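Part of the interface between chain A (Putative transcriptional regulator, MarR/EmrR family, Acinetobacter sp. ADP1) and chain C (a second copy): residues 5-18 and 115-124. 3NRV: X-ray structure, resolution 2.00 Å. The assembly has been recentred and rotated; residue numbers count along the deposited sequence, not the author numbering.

Chain A 5-18: QKINIDRHATAQIN
Chain C, residues 115-124: AIEREKQLLE

A single buried carboxylate, that of E119(C), grips the first turn of a helix in chain A, and apolar side chains pack around this polar centre to complete a compact contact that buries 436 Å² over both sides.

Chain A enters as a loop through K6(A) and I7(A), makes a short 3-10 segment at residues 9-10, and begins a helix at A13(A) that runs beyond residue 18. H12(A), with phi/psi of -117/105°, occupies the N-cap position. Chain C supplies a helix over residues 115-122, and L123(C), at -100/10°, is the first residue to leave helical geometry. The two helix axes approach to 10.3 Å, with 79° between their N-to-C directions, so they cross nearly at right angles. In register, the CA atoms of I7(A) and I116(C) lie 7.2 Å apart and those of T14(A) and E119(C) 6.3 Å apart.

The first amides of a helix have no carbonyl one turn earlier to accept their hydrogens, and E119(C) meets this need from the other chain. Its CA-to-CB bond points toward chain A, and chi angles of 163° (t), 82° (p) and 0° present both oxygens. A13(A) N donates to E119(C) OE2 at 2.6 Å, while T14(A) N donates to E119(C) OE1 at 2.9 Å; both N-H...O angles are 160°. T14(A), chi1 m, adds its hydroxyl: OG1 donates to E119(C) OE1 at 2.7 Å. Threonine thus contributes backbone and side-chain donors to one oxygen. A water extends the network, donating to E119(C) OE2 at 2.6 Å and to R11(A) O at 3.1 Å.

H12(A) covers this carboxylate. Its CA-to-CB bond points sideways, but chi1 of -162° (t) and chi2 of 65° bring the ring nearer to chain C, with E119(C) CD over one face and H12(A) CE1 3.4 Å from E119(C) CB. A115(C) O lies at the ring edge, near its plane. A second water joins the two residues, 3.0 Å from H12(A) NE2 and donating to A115(C) O at 2.7 Å.

Apolar packing continues at the helix start and in the loop. A13(A) combines an amide donor with a small methyl that fits close to chain C: its CB is 4.1 Å from L123(C) CD2 and 4.3 Å from L122(C) CD2. L122(C), with chi1 t and chi2 p, also places CD2 4.1 Å from CD1 of I17(A), whose rotamer is m, t. At the loop, I7(A), also m, t, extends over the chain C helix: its CD1 sits 3.6 Å from A115(C) CB, and its CG1 lies 3.7 Å from I116(C) CG1. The small methyl of A115(C) packs directly against the end of this isoleucine. I116(C), again m, t, starts sideways, yet its end comes nearer, putting CD1 3.8 Å from K6(A) O. The exposed K6(A) contributes only at the margin, its aliphatic CB 4.4 Å from I116(C) CD1.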

# COMPACT_ATOMS: atom_id res chain seq x y z
N GLN A 5 14.57 -8.39 12.01
CA GLN A 5 15.06 -9.72 11.66
C GLN A 5 15.99 -9.68 10.44
O GLN A 5 17.14 -9.27 10.55
CB GLN A 5 13.88 -10.67 11.43
CG GLN A 5 13.72 -11.73 12.50
CD GLN A 5 14.76 -12.83 12.39
OE1 GLN A 5 15.19 -13.19 11.29
NE2 GLN A 5 15.15 -13.39 13.53
N LYS A 6 15.48 -10.11 9.29
CA LYS A 6 16.28 -10.15 8.07
C LYS A 6 16.12 -8.88 7.24
O LYS A 6 16.93 -8.61 6.34
CB LYS A 6 15.88 -11.35 7.23
CG LYS A 6 16.34 -12.68 7.78
CD LYS A 6 16.85 -13.55 6.65
CE LYS A 6 15.81 -14.55 6.23
NZ LYS A 6 16.18 -15.23 4.97
N ILE A 7 15.07 -8.13 7.52
CA ILE A 7 14.72 -6.96 6.73
C ILE A 7 14.56 -5.79 7.69
O ILE A 7 13.85 -5.89 8.70
CB ILE A 7 13.38 -7.18 5.97
CG1 ILE A 7 13.56 -8.20 4.85
CG2 ILE A 7 12.82 -5.85 5.39
CD1 ILE A 7 12.25 -8.73 4.33
N ASN A 8 15.23 -4.69 7.39
CA ASN A 8 15.04 -3.46 8.14
C ASN A 8 13.98 -2.59 7.48
O ASN A 8 14.26 -1.93 6.48
CB ASN A 8 16.37 -2.71 8.23
CG ASN A 8 16.21 -1.32 8.80
OD1 ASN A 8 15.14 -0.95 9.30
ND2 ASN A 8 17.28 -0.55 8.73
N ILE A 9 12.78 -2.59 8.05
CA ILE A 9 11.63 -1.93 7.43
C ILE A 9 11.86 -0.44 7.18
O ILE A 9 11.38 0.10 6.17
CB ILE A 9 10.36 -2.09 8.29
CG1 ILE A 9 10.05 -3.57 8.52
CG2 ILE A 9 9.17 -1.36 7.64
CD1 ILE A 9 9.84 -4.37 7.26
N ASP A 10 12.57 0.22 8.09
CA ASP A 10 12.86 1.66 7.96
C ASP A 10 13.70 1.97 6.73
O ASP A 10 13.65 3.08 6.21
CB ASP A 10 13.61 2.17 9.19
CG ASP A 10 12.71 2.31 10.41
OD1 ASP A 10 11.55 2.71 10.25
OD2 ASP A 10 13.19 2.04 11.52
N ARG A 11 14.50 1.01 6.28
CA ARG A 11 15.32 1.22 5.09
C ARG A 11 14.86 0.32 3.94
O ARG A 11 15.66 -0.12 3.12
CB ARG A 11 16.79 0.96 5.41
CG ARG A 11 17.28 1.74 6.64
CD ARG A 11 17.25 3.23 6.40
NE ARG A 11 18.26 3.64 5.44
CZ ARG A 11 18.42 4.88 5.01
NH1 ARG A 11 17.62 5.85 5.46
NH2 ARG A 11 19.37 5.16 4.13
N HIS A 12 13.55 0.05 3.90
CA HIS A 12 12.96 -0.82 2.88
C HIS A 12 12.00 0.07 2.07
O HIS A 12 10.92 0.47 2.55
CB HIS A 12 12.21 -1.95 3.59
CG HIS A 12 11.91 -3.14 2.73
ND1 HIS A 12 12.89 -3.94 2.18
CD2 HIS A 12 10.73 -3.70 2.37
CE1 HIS A 12 12.33 -4.93 1.50
NE2 HIS A 12 11.01 -4.80 1.60
N ALA A 13 12.41 0.43 0.86
CA ALA A 13 11.67 1.42 0.08
C ALA A 13 10.27 0.91 -0.25
O ALA A 13 9.30 1.66 -0.29
CB ALA A 13 12.43 1.75 -1.19
N THR A 14 10.18 -0.38 -0.52
CA THR A 14 8.89 -1.00 -0.84
C THR A 14 7.90 -0.74 0.28
O THR A 14 6.77 -0.31 0.04
CB THR A 14 9.07 -2.51 -1.03
OG1 THR A 14 9.98 -2.73 -2.12
CG2 THR A 14 7.70 -3.22 -1.31
N ALA A 15 8.33 -1.00 1.51
CA ALA A 15 7.50 -0.75 2.69
C ALA A 15 7.15 0.74 2.90
O ALA A 15 6.02 1.06 3.24
CB ALA A 15 8.16 -1.33 3.95
N GLN A 16 8.13 1.63 2.71
CA GLN A 16 7.90 3.06 2.95
C GLN A 16 6.93 3.63 1.93
O GLN A 16 6.06 4.45 2.25
CB GLN A 16 9.22 3.86 2.93
CG GLN A 16 10.24 3.42 3.99
CD GLN A 16 9.63 3.44 5.38
OE1 GLN A 16 8.99 4.41 5.76
NE2 GLN A 16 9.81 2.35 6.13
N ILE A 17 7.07 3.20 0.68
CA ILE A 17 6.16 3.62 -0.38
C ILE A 17 4.72 3.19 -0.08
O ILE A 17 3.77 3.98 -0.19
CB ILE A 17 6.61 3.03 -1.74
CG1 ILE A 17 7.84 3.77 -2.26
CG2 ILE A 17 5.48 3.08 -2.78
CD1 ILE A 17 8.67 2.97 -3.26
N ASN A 18 4.55 1.92 0.27
CA ASN A 18 3.21 1.38 0.49
C ASN A 18 2.55 1.99 1.73
O ASN A 18 1.36 2.27 1.73
CB ASN A 18 3.25 -0.16 0.54
CG ASN A 18 3.60 -0.78 -0.82
OD1 ASN A 18 3.40 -0.16 -1.87
ND2 ASN A 18 4.13 -2.00 -0.81
N ALA C 115 11.47 -11.11 -0.60
CA ALA C 115 11.23 -9.69 -0.34
C ALA C 115 12.50 -8.87 -0.58
O ALA C 115 12.47 -7.78 -1.16
CB ALA C 115 10.73 -9.49 1.10
N ILE C 116 13.62 -9.41 -0.12
CA ILE C 116 14.90 -8.73 -0.26
C ILE C 116 15.30 -8.60 -1.72
O ILE C 116 15.75 -7.54 -2.16
CB ILE C 116 16.00 -9.45 0.57
CG1 ILE C 116 15.79 -9.15 2.06
CG2 ILE C 116 17.39 -9.00 0.16
CD1 ILE C 116 16.42 -10.19 2.97
N GLU C 117 15.10 -9.66 -2.49
CA GLU C 117 15.38 -9.62 -3.92
C GLU C 117 14.49 -8.63 -4.68
O GLU C 117 14.97 -7.91 -5.55
CB GLU C 117 15.35 -11.02 -4.55
CG GLU C 117 16.60 -11.82 -4.20
CD GLU C 117 17.88 -11.00 -4.34
OE1 GLU C 117 18.23 -10.63 -5.49
OE2 GLU C 117 18.54 -10.72 -3.31
N ARG C 118 13.21 -8.57 -4.33
CA ARG C 118 12.31 -7.62 -4.98
C ARG C 118 12.68 -6.16 -4.68
O ARG C 118 12.53 -5.29 -5.54
CB ARG C 118 10.84 -7.92 -4.62
CG ARG C 118 10.34 -9.27 -5.20
CD ARG C 118 8.90 -9.57 -4.80
NE ARG C 118 7.97 -8.58 -5.34
CZ ARG C 118 7.50 -8.59 -6.60
NH1 ARG C 118 7.90 -9.53 -7.44
NH2 ARG C 118 6.66 -7.66 -7.02
N GLU C 119 13.16 -5.90 -3.47
CA GLU C 119 13.54 -4.55 -3.05
C GLU C 119 14.81 -4.15 -3.79
O GLU C 119 14.93 -3.02 -4.28
CB GLU C 119 13.76 -4.51 -1.53
CG GLU C 119 14.54 -3.31 -0.99
CD GLU C 119 13.68 -2.06 -0.82
OE1 GLU C 119 12.46 -2.11 -1.11
OE2 GLU C 119 14.23 -1.01 -0.40
N LYS C 120 15.75 -5.08 -3.86
CA LYS C 120 16.96 -4.87 -4.64
C LYS C 120 16.62 -4.54 -6.08
O LYS C 120 17.16 -3.61 -6.66
CB LYS C 120 17.85 -6.11 -4.57
CG LYS C 120 19.19 -5.96 -5.27
CD LYS C 120 19.99 -7.25 -5.19
CE LYS C 120 21.23 -7.20 -6.07
NZ LYS C 120 21.87 -8.54 -6.18
N GLN C 121 15.67 -5.28 -6.66
CA GLN C 121 15.26 -5.02 -8.03
C GLN C 121 14.66 -3.62 -8.20
O GLN C 121 15.02 -2.89 -9.13
CB GLN C 121 14.29 -6.11 -8.53
CG GLN C 121 13.84 -5.89 -9.96
CD GLN C 121 12.94 -7.00 -10.47
OE1 GLN C 121 12.33 -7.74 -9.69
NE2 GLN C 121 12.85 -7.13 -11.79
N LEU C 122 13.77 -3.24 -7.28
CA LEU C 122 13.12 -1.92 -7.33
C LEU C 122 14.14 -0.77 -7.38
O LEU C 122 13.94 0.24 -8.07
CB LEU C 122 12.23 -1.74 -6.09
CG LEU C 122 11.47 -0.41 -5.95
CD1 LEU C 122 10.46 -0.20 -7.10
CD2 LEU C 122 10.76 -0.34 -4.59
N LEU C 123 15.24 -0.92 -6.64
CA LEU C 123 16.26 0.14 -6.54
C LEU C 123 17.48 -0.10 -7.44
O LEU C 123 18.49 0.59 -7.30
CB LEU C 123 16.72 0.28 -5.08
CG LEU C 123 15.59 0.56 -4.07
CD1 LEU C 123 16.13 0.68 -2.64
CD2 LEU C 123 14.85 1.83 -4.45
N GLU C 124 17.40 -1.09 -8.33
CA GLU C 124 18.51 -1.48 -9.23
C GLU C 124 19.22 -0.32 -9.92
O GLU C 124 20.43 -0.34 -10.08
CB GLU C 124 17.99 -2.38 -10.35
CG GLU C 124 17.99 -3.81 -10.02
CD GLU C 124 17.45 -4.64 -11.16
OE1 GLU C 124 16.79 -4.08 -12.06
OE2 GLU C 124 17.70 -5.86 -11.13
O HOH W 1 16.76 -1.14 0.36
O HOH W 2 10.28 -6.21 -0.96